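Local coordinates for glutathione S-transferase family protein (Pseudomonas putida, PDB 3LXZ) that probably conjugates reduced glutathione to a wide range of hydrophobic electrophiles, as a glutathione transferase, at residues M16-L21 against M198-A203; T136-G141 against A180-A185; L21-L26 against G75-L80. One frame throughout, in Å; residues are numbered along the deposited sequence.

Interaction 1. Residues M16-L21 against M198-A203; sequences MVKLAL and MPRILA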
loop_
_atom_site.group_PDB
_atom_site.type_symbol
_atom_site.label_atom_id
_atom_site.label_comp_id
_atom_site.label_asym_id
_atom_site.label_seq_id
_atom_site.Cartn_x
_atom_site.Cartn_y
_atom_site.Cartn_z
HETATM N N MSE A 16 3.455 -3.427 14.975
HETATM C CA MSE A 16 2.508 -2.335 14.756
HETATM C C MSE A 16 1.096 -2.715 15.181
HETATM O O MSE A 16 0.462 -1.958 15.905
HETATM C CB MSE A 16 2.540 -1.902 13.277
HETATM C CG MSE A 16 3.845 -1.245 12.777
HETATM SE SE MSE A 16 3.639 -1.164 10.815
HETATM C CE MSE A 16 5.525 -1.314 10.210
ATOM N N VAL A 17 0.604 -3.883 14.760
ATOM C CA VAL A 17 -0.710 -4.312 15.226
ATOM C C VAL A 17 -0.709 -4.558 16.731
ATOM O O VAL A 17 -1.645 -4.137 17.420
ATOM C CB VAL A 17 -1.214 -5.512 14.451
ATOM C CG1 VAL A 17 -2.622 -5.913 14.962
ATOM C CG2 VAL A 17 -1.315 -5.086 12.942
ATOM N N LYS A 18 0.326 -5.235 17.218
ATOM C CA LYS A 18 0.449 -5.538 18.645
ATOM C C LYS A 18 0.386 -4.272 19.500
ATOM O O LYS A 18 -0.378 -4.229 20.504
ATOM C CB LYS A 18 1.721 -6.337 18.885
ATOM C CG LYS A 18 2.020 -6.732 20.332
ATOM C CD LYS A 18 3.087 -7.849 20.318
ATOM C CE LYS A 18 3.542 -8.271 21.721
ATOM N NZ LYS A 18 4.654 -9.263 21.592
ATOM N N LEU A 19 1.119 -3.219 19.099
ATOM C CA LEU A 19 1.037 -1.962 19.842
ATOM C C LEU A 19 -0.370 -1.373 19.835
ATOM O O LEU A 19 -0.819 -0.848 20.855
ATOM C CB LEU A 19 2.054 -0.943 19.343
ATOM C CG LEU A 19 2.212 0.361 20.133
ATOM C CD1 LEU A 19 2.446 0.084 21.636
ATOM C CD2 LEU A 19 3.378 1.135 19.525
ATOM N N ALA A 20 -1.071 -1.460 18.686
ATOM C CA ALA A 20 -2.418 -0.884 18.568
ATOM C C ALA A 20 -3.336 -1.599 19.565
ATOM O O ALA A 20 -4.093 -0.946 20.283
ATOM C CB ALA A 20 -2.966 -1.056 17.129
ATOM N N LEU A 21 -3.241 -2.933 19.605
ATOM C CA LEU A 21 -4.082 -3.746 20.493
ATOM C C LEU A 21 -3.770 -3.405 21.954
ATOM O O LEU A 21 -4.684 -3.289 22.764
ATOM C CB LEU A 21 -3.889 -5.246 20.230
ATOM C CG LEU A 21 -4.405 -5.750 18.867
ATOM C CD1 LEU A 21 -3.887 -7.130 18.542
ATOM C CD2 LEU A 21 -5.911 -5.739 18.840
HETATM N N MSE A 198 5.989 -0.289 25.094
HETATM C CA MSE A 198 7.184 -0.581 24.334
HETATM C C MSE A 198 8.100 -1.587 25.048
HETATM O O MSE A 198 8.626 -2.490 24.384
HETATM C CB MSE A 198 7.919 0.710 23.926
HETATM C CG MSE A 198 8.962 0.542 22.886
HETATM SE SE MSE A 198 8.196 -0.067 21.157
HETATM C CE MSE A 198 6.844 1.261 20.940
ATOM N N PRO A 199 8.290 -1.460 26.393
ATOM C CA PRO A 199 9.156 -2.480 27.012
ATOM C C PRO A 199 8.714 -3.935 26.720
ATOM O O PRO A 199 9.562 -4.771 26.395
ATOM C CB PRO A 199 9.084 -2.143 28.521
ATOM C CG PRO A 199 8.858 -0.627 28.542
ATOM C CD PRO A 199 7.985 -0.346 27.317
ATOM N N ARG A 200 7.413 -4.214 26.810
ATOM C CA ARG A 200 6.855 -5.528 26.491
ATOM C C ARG A 200 7.096 -5.945 25.021
ATOM O O ARG A 200 7.487 -7.073 24.746
ATOM C CB ARG A 200 5.368 -5.552 26.825
ATOM C CG ARG A 200 4.511 -6.475 25.974
ATOM C CD ARG A 200 4.249 -7.810 26.640
ATOM N NE ARG A 200 3.559 -8.725 25.720
ATOM C CZ ARG A 200 2.238 -8.935 25.684
ATOM N NH1 ARG A 200 1.410 -8.308 26.525
ATOM N NH2 ARG A 200 1.738 -9.792 24.790
ATOM N N ILE A 201 6.907 -5.016 24.091
ATOM C CA ILE A 201 7.185 -5.303 22.692
ATOM C C ILE A 201 8.641 -5.652 22.455
ATOM O O ILE A 201 8.956 -6.623 21.767
ATOM C CB ILE A 201 6.708 -4.161 21.784
ATOM C CG1 ILE A 201 5.199 -4.274 21.657
ATOM C CG2 ILE A 201 7.337 -4.299 20.409
ATOM C CD1 ILE A 201 4.511 -2.960 21.326
ATOM N N LEU A 202 9.542 -4.877 23.039
ATOM C CA LEU A 202 10.938 -5.114 22.818
ATOM C C LEU A 202 11.464 -6.359 23.543
ATOM O O LEU A 202 12.365 -7.037 23.047
ATOM C CB LEU A 202 11.770 -3.879 23.162
ATOM C CG LEU A 202 11.417 -2.612 22.373
ATOM C CD1 LEU A 202 12.294 -1.488 22.878
ATOM C CD2 LEU A 202 11.624 -2.847 20.859
ATOM N N ALA A 203 10.883 -6.657 24.703
ATOM C CA ALA A 203 11.233 -7.851 25.485
ATOM C C ALA A 203 10.809 -9.118 24.723
ATOM O O ALA A 203 11.600 -10.078 24.601
ATOM C CB ALA A 203 10.569 -7.804 26.898
HETATM O O HOH W 1 6.779 -7.786 20.327
#
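The CD1 methyl of Ile201 sits against two carbons of Leu19 at once, CB and CD1, and the approach to Leu19 CD1 measures 3.7 Å. A second apolar touch lies beside it: the selenomethionine Met198 is bent at chi2 and chi3 (64° and 53°), which swings its CE methyl in to 3.7 Å from Leu19 CD2. Leu19 therefore spreads its two branches over two partners of the facing helix, its CG anti to the backbone N, and both partners cross it at about a right angle.

In the two-domain glutathione transferase fold this is an interdomain contact: helix 12-23 of the thioredoxin-like domain meets helix 198-218 of the helical domain. The short segments run at 147° with axes 10.6 Å apart, a wide spacing bridged by side chains, with no direct hydrogen bond between the segments.

Lys18 runs alongside this patch with its chain extended beyond CG, CG anti to the backbone N. Its CE passes the guanidinium of Arg200 obliquely, 3.9 Å from Arg200 NH2. Lys18 NZ and Arg200 NE stand only 4.3 Å apart, a like-charge pair that Asp204 OD2 probably makes tolerable by salt-bridging both; Glu30 adds a second carboxylate, with OE2 on Lys18 NZ and OE1 on Arg200 NH2. A water joins the helices as well, accepting from Lys18 NZ at 2.9 Å and donating to Ile201 O at 2.9 Å. Behind them, Met16 packs on Met158 and Phe161 of helix 154-174, whereas Val17 rests on Ile66 and Ile70 of helix 63-73.

Interaction 2. Residues T136-G141 against A180-A185; sequences TLKRNG and ADFPQA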
loop_
_atom_site.group_PDB
_atom_site.type_symbol
_atom_site.label_atom_id
_atom_site.label_comp_id
_atom_site.label_asym_id
_atom_site.label_seq_id
_atom_site.Cartn_x
_atom_site.Cartn_y
_atom_site.Cartn_z
ATOM N N THR A 136 9.253 13.175 1.434
ATOM C CA THR A 136 7.776 13.136 1.481
ATOM C C THR A 136 7.230 13.239 2.896
ATOM O O THR A 136 6.296 13.997 3.185
ATOM C CB THR A 136 7.258 11.878 0.792
ATOM O OG1 THR A 136 7.583 11.920 -0.601
ATOM C CG2 THR A 136 5.723 11.681 0.978
ATOM N N LEU A 137 7.821 12.472 3.799
ATOM C CA LEU A 137 7.393 12.499 5.201
ATOM C C LEU A 137 7.619 13.870 5.849
ATOM O O LEU A 137 6.772 14.363 6.627
ATOM C CB LEU A 137 8.083 11.361 5.993
ATOM C CG LEU A 137 7.687 11.196 7.460
ATOM C CD1 LEU A 137 6.178 11.021 7.622
ATOM C CD2 LEU A 137 8.478 10.049 8.142
ATOM N N LYS A 138 8.728 14.504 5.506
ATOM C CA LYS A 138 9.047 15.806 6.082
ATOM C C LYS A 138 8.085 16.871 5.589
ATOM O O LYS A 138 7.651 17.731 6.363
ATOM C CB LYS A 138 10.476 16.232 5.737
ATOM C CG LYS A 138 10.878 17.555 6.437
ATOM C CD LYS A 138 12.084 18.184 5.741
ATOM C CE LYS A 138 13.200 17.215 5.820
ATOM N NZ LYS A 138 13.514 16.938 7.246
ATOM N N ARG A 139 7.754 16.787 4.296
ATOM C CA ARG A 139 6.874 17.741 3.642
ATOM C C ARG A 139 5.427 17.587 4.096
ATOM O O ARG A 139 4.723 18.587 4.302
ATOM C CB ARG A 139 7.055 17.546 2.132
ATOM C CG ARG A 139 6.091 18.112 1.147
ATOM C CD ARG A 139 6.502 17.637 -0.250
ATOM N NE ARG A 139 7.924 17.877 -0.539
ATOM C CZ ARG A 139 8.839 16.967 -0.925
ATOM N NH1 ARG A 139 8.548 15.688 -1.112
ATOM N NH2 ARG A 139 10.095 17.356 -1.142
ATOM N N ASN A 140 4.982 16.346 4.253
ATOM C CA ASN A 140 3.563 16.062 4.504
ATOM C C ASN A 140 3.200 15.862 5.959
ATOM O O ASN A 140 2.049 16.095 6.342
ATOM C CB ASN A 140 3.110 14.853 3.656
ATOM C CG ASN A 140 1.615 14.790 3.478
ATOM O OD1 ASN A 140 0.967 15.803 3.290
ATOM N ND2 ASN A 140 1.062 13.603 3.512
ATOM N N GLY A 141 4.175 15.444 6.772
ATOM C CA GLY A 141 3.952 15.159 8.198
ATOM C C GLY A 141 3.803 16.436 8.994
ATOM O O GLY A 141 4.398 17.452 8.655
ATOM N N ALA A 180 19.557 12.313 11.144
ATOM C CA ALA A 180 20.485 13.386 11.550
ATOM C C ALA A 180 20.032 14.789 11.136
ATOM O O ALA A 180 20.326 15.750 11.843
ATOM C CB ALA A 180 21.906 13.114 11.033
ATOM N N ASP A 181 19.341 14.879 9.994
ATOM C CA ASP A 181 18.805 16.141 9.476
ATOM C C ASP A 181 17.268 16.238 9.475
ATOM O O ASP A 181 16.687 17.021 8.713
ATOM C CB ASP A 181 19.362 16.430 8.078
ATOM C CG ASP A 181 20.439 17.497 8.098
ATOM O OD1 ASP A 181 21.330 17.428 8.976
ATOM O OD2 ASP A 181 20.374 18.418 7.247
ATOM N N PHE A 182 16.627 15.459 10.345
ATOM C CA PHE A 182 15.155 15.390 10.408
ATOM C C PHE A 182 14.780 15.406 11.880
ATOM O O PHE A 182 14.325 14.389 12.408
ATOM C CB PHE A 182 14.684 14.058 9.782
ATOM C CG PHE A 182 13.226 14.031 9.374
ATOM C CD1 PHE A 182 12.330 15.014 9.812
ATOM C CD2 PHE A 182 12.741 12.990 8.554
ATOM C CE1 PHE A 182 11.006 15.000 9.414
ATOM C CE2 PHE A 182 11.396 12.945 8.172
ATOM C CZ PHE A 182 10.522 13.944 8.604
ATOM N N PRO A 183 14.997 16.553 12.568
ATOM C CA PRO A 183 14.821 16.549 14.012
ATOM C C PRO A 183 13.406 16.275 14.491
ATOM O O PRO A 183 13.251 15.736 15.595
ATOM C CB PRO A 183 15.232 17.968 14.424
ATOM C CG PRO A 183 15.196 18.774 13.162
ATOM C CD PRO A 183 15.621 17.812 12.109
ATOM N N GLN A 184 12.408 16.683 13.694
ATOM C CA GLN A 184 10.991 16.366 13.967
ATOM C C GLN A 184 10.827 14.856 14.183
ATOM O O GLN A 184 10.154 14.407 15.127
ATOM C CB GLN A 184 10.086 16.736 12.757
ATOM C CG GLN A 184 9.982 18.196 12.407
ATOM C CD GLN A 184 11.169 18.746 11.600
ATOM O OE1 GLN A 184 12.116 18.030 11.253
ATOM N NE2 GLN A 184 11.113 20.054 11.307
ATOM N N ALA A 185 11.435 14.089 13.280
ATOM C CA ALA A 185 11.280 12.647 13.252
ATOM C C ALA A 185 12.124 12.048 14.375
ATOM O O ALA A 185 11.712 11.123 15.053
ATOM C CB ALA A 185 11.699 12.093 11.881
#
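Phe182 holds CG anti to its backbone N (chi1 -161°), and Lys138 does the same (chi1 -175°) before its chain bends at chi3 and chi4, both near -60°, to carry the ammonium over the aromatic ring. The result is a cation-pi contact within the all-helical C-terminal domain of the glutathione transferase fold, joining the end of helix 120-140 to the N-terminus of helix 183-193, where Phe182 occupies the N-cap position.

Lys138 NZ lies 3.8 Å from the centroid of the Phe182 ring, over one face but displaced toward the rim, so that its nearest ring atom is Phe182 CD1 at 3.4 Å. The two side chains slide past each other in opposite directions, and the start of the lysine chain also touches the ring: Lys138 CB approaches Phe182 CZ to 3.7 Å. The same ammonium gives a weak hydrogen bond to Asp181 O at 3.5 Å, so the backbone just before the ring may help a little to hold the charge.

The opposite face is taken by Ala185 CB, 3.4 Å above the ring plane and over its centre, which packs the ring between the two helices. Leu137 crosses the ring at about a right angle, its CD2 lying 4.1 Å from Phe182 CE2, and continues inward to Ile97 and Ile101 of helix 84-106. Phe143 meets the Phe182 ring with its plane steeply inclined. An alanine at Phe182 would remove the ring, and with it would probably go the cation-pi contact and the packing against Leu137 and Ala185. Across the helix, Arg139 NH1 hydrogen-bonds Pro46 O of the second subunit. At the edge of the Phe182 ring, in its plane, lies Gln184 OE1.

Interaction 3. Residues L21-L26 against G75-L80; sequences LLEKGL and GGKALL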
loop_
_atom_site.group_PDB
_atom_site.type_symbol
_atom_site.label_atom_id
_atom_site.label_comp_id
_atom_site.label_asym_id
_atom_site.label_seq_id
_atom_site.Cartn_x
_atom_site.Cartn_y
_atom_site.Cartn_z
ATOM N N LEU A 21 -3.241 -2.933 19.605
ATOM C CA LEU A 21 -4.082 -3.746 20.493
ATOM C C LEU A 21 -3.770 -3.405 21.954
ATOM O O LEU A 21 -4.684 -3.289 22.764
ATOM C CB LEU A 21 -3.889 -5.246 20.230
ATOM C CG LEU A 21 -4.405 -5.750 18.867
ATOM C CD1 LEU A 21 -3.887 -7.130 18.542
ATOM C CD2 LEU A 21 -5.911 -5.739 18.840
ATOM N N LEU A 22 -2.486 -3.261 22.278
ATOM C CA LEU A 22 -2.071 -2.941 23.668
ATOM C C LEU A 22 -2.505 -1.517 24.062
ATOM O O LEU A 22 -2.989 -1.295 25.183
ATOM C CB LEU A 22 -0.556 -3.131 23.809
ATOM C CG LEU A 22 -0.022 -4.555 23.938
ATOM C CD1 LEU A 22 1.462 -4.584 23.676
ATOM C CD2 LEU A 22 -0.351 -5.183 25.317
ATOM N N GLU A 23 -2.373 -0.570 23.126
ATOM C CA GLU A 23 -2.698 0.821 23.374
ATOM C C GLU A 23 -4.194 0.929 23.649
ATOM O O GLU A 23 -4.646 1.680 24.536
ATOM C CB GLU A 23 -2.278 1.687 22.177
ATOM C CG GLU A 23 -2.398 3.208 22.395
ATOM C CD GLU A 23 -1.482 3.768 23.508
ATOM O OE1 GLU A 23 -0.334 3.319 23.651
ATOM O OE2 GLU A 23 -1.927 4.680 24.234
ATOM N N LYS A 24 -4.959 0.111 22.932
ATOM C CA LYS A 24 -6.401 0.079 23.055
ATOM C C LYS A 24 -6.923 -0.792 24.231
ATOM O O LYS A 24 -8.131 -0.867 24.440
ATOM C CB LYS A 24 -7.020 -0.366 21.712
ATOM C CG LYS A 24 -6.952 0.700 20.629
ATOM C CD LYS A 24 -7.525 0.200 19.284
ATOM C CE LYS A 24 -8.971 0.591 19.138
ATOM N NZ LYS A 24 -9.096 2.051 18.841
ATOM N N GLY A 25 -6.013 -1.445 24.962
ATOM C CA GLY A 25 -6.344 -2.312 26.116
ATOM C C GLY A 25 -7.197 -3.495 25.707
ATOM O O GLY A 25 -8.013 -3.972 26.491
ATOM N N LEU A 26 -7.003 -3.975 24.474
ATOM C CA LEU A 26 -7.773 -5.111 23.940
ATOM C C LEU A 26 -7.162 -6.470 24.264
ATOM O O LEU A 26 -5.932 -6.635 24.283
ATOM C CB LEU A 26 -7.957 -4.964 22.420
ATOM C CG LEU A 26 -8.682 -3.692 21.989
ATOM C CD1 LEU A 26 -8.580 -3.478 20.472
ATOM C CD2 LEU A 26 -10.150 -3.756 22.432
ATOM N N GLY A 75 -13.456 -1.533 20.826
ATOM C CA GLY A 75 -13.407 -0.481 21.873
ATOM C C GLY A 75 -12.015 0.033 22.190
ATOM O O GLY A 75 -11.033 -0.366 21.552
ATOM N N GLY A 76 -11.917 0.927 23.174
ATOM C CA GLY A 76 -10.618 1.451 23.574
ATOM C C GLY A 76 -10.251 2.740 22.863
ATOM O O GLY A 76 -10.940 3.176 21.946
ATOM N N LYS A 77 -9.167 3.355 23.331
ATOM C CA LYS A 77 -8.664 4.630 22.853
ATOM C C LYS A 77 -8.743 4.747 21.323
ATOM O O LYS A 77 -8.224 3.888 20.621
ATOM C CB LYS A 77 -7.212 4.703 23.309
ATOM C CG LYS A 77 -6.393 5.859 22.778
ATOM C CD LYS A 77 -5.240 6.100 23.698
ATOM C CE LYS A 77 -4.135 6.856 22.984
ATOM N NZ LYS A 77 -3.028 7.138 23.940
ATOM N N ALA A 78 -9.385 5.796 20.808
ATOM C CA ALA A 78 -9.367 6.066 19.357
ATOM C C ALA A 78 -7.937 6.384 18.868
ATOM O O ALA A 78 -7.168 7.107 19.541
ATOM C CB ALA A 78 -10.310 7.203 19.010
ATOM N N LEU A 79 -7.578 5.802 17.726
ATOM C CA LEU A 79 -6.261 6.038 17.092
ATOM C C LEU A 79 -6.410 6.775 15.753
ATOM O O LEU A 79 -5.516 6.723 14.869
ATOM C CB LEU A 79 -5.456 4.738 16.930
ATOM C CG LEU A 79 -5.157 3.928 18.206
ATOM C CD1 LEU A 79 -4.393 2.644 17.870
ATOM C CD2 LEU A 79 -4.389 4.773 19.184
ATOM N N LEU A 80 -7.544 7.472 15.629
ATOM C CA LEU A 80 -7.871 8.319 14.489
ATOM C C LEU A 80 -8.566 9.555 14.993
ATOM O O LEU A 80 -9.280 9.470 16.022
ATOM C CB LEU A 80 -8.852 7.622 13.537
ATOM C CG LEU A 80 -8.281 6.466 12.755
ATOM C CD1 LEU A 80 -9.411 5.806 11.982
ATOM C CD2 LEU A 80 -7.180 7.020 11.851
HETATM O O HOH W 2 -7.358 2.328 25.762
#
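Lys24 NZ is held by two partners: it donates a hydrogen bond of 2.7 Å to Lys77 O, and it forms a salt bridge with Glu71 OE1 of helix 63-73. Lys24 NZ stands above the carbonyl plane of Lys77, 39° out of it, with a C=O...N angle of 136°. The lysine chain reaches there by bending at chi3 and chi4, which lays it along the loop: CG passes close to Lys77 O, CD lies near Leu79 CD1, and CE comes to 3.3 Å from Gly75 O. That carbonyl oxygen is buried by the contact and has no hydrogen-bond partner in the model; Leu26 CD2 also lies against it.

These contacts join the C-terminal end of helix 12-23, in the thioredoxin-like domain, to the loop that leads from helix 63-73 to helix 84-106. The helix ends in a Schellman motif: Gly25 takes positive phi, Leu26 N bonds to Leu21 O, and Gly25 N bonds to Leu22 O.

Beside this, Lys77 extends its chain beyond CG and crosses Glu23 obliquely to form a salt bridge, Lys77 NZ to Glu23 OE2, at 2.7 Å, with the donor above the carboxylate plane. The other oxygen, Glu23 OE1, accepts from Asn195 ND2, so both carboxylate oxygens are engaged and the group's rotation is probably restricted. Glu23 CG meanwhile rests on Leu79 CD2. Where the two backbones are nearest, at Lys24 and Gly76, Gly76 CA makes a CA-H...O contact of 3.5 Å with Lys24 O. A beta carbon on Gly76 would collide with that oxygen. A water bridges the backbones nearby, donating to Glu23 O at 3.0 Å and accepting from Lys77 N.

Interactions 1 and 3 use the same helix, 12-23; their centres are 12 Å apart, and they touch where Ile201 CD1 and Arg200 NH1 pack on Leu22 and where Ala20 meets Leu79 CD1. Interaction 1 is the buried one, joining the two domains by apolar methyls backed by charged groups. Interaction 3 is only partly buried and relies on a lysine bound to a backbone carbonyl, a lysine-glutamate salt bridge and backbone contacts to a loop. Interaction 2 stands apart, its nearest atoms about 12 Å from interaction 1 and about 13 Å from interaction 3. Also partly buried, it lies wholly in the helical domain, where a lysine meets an aromatic face.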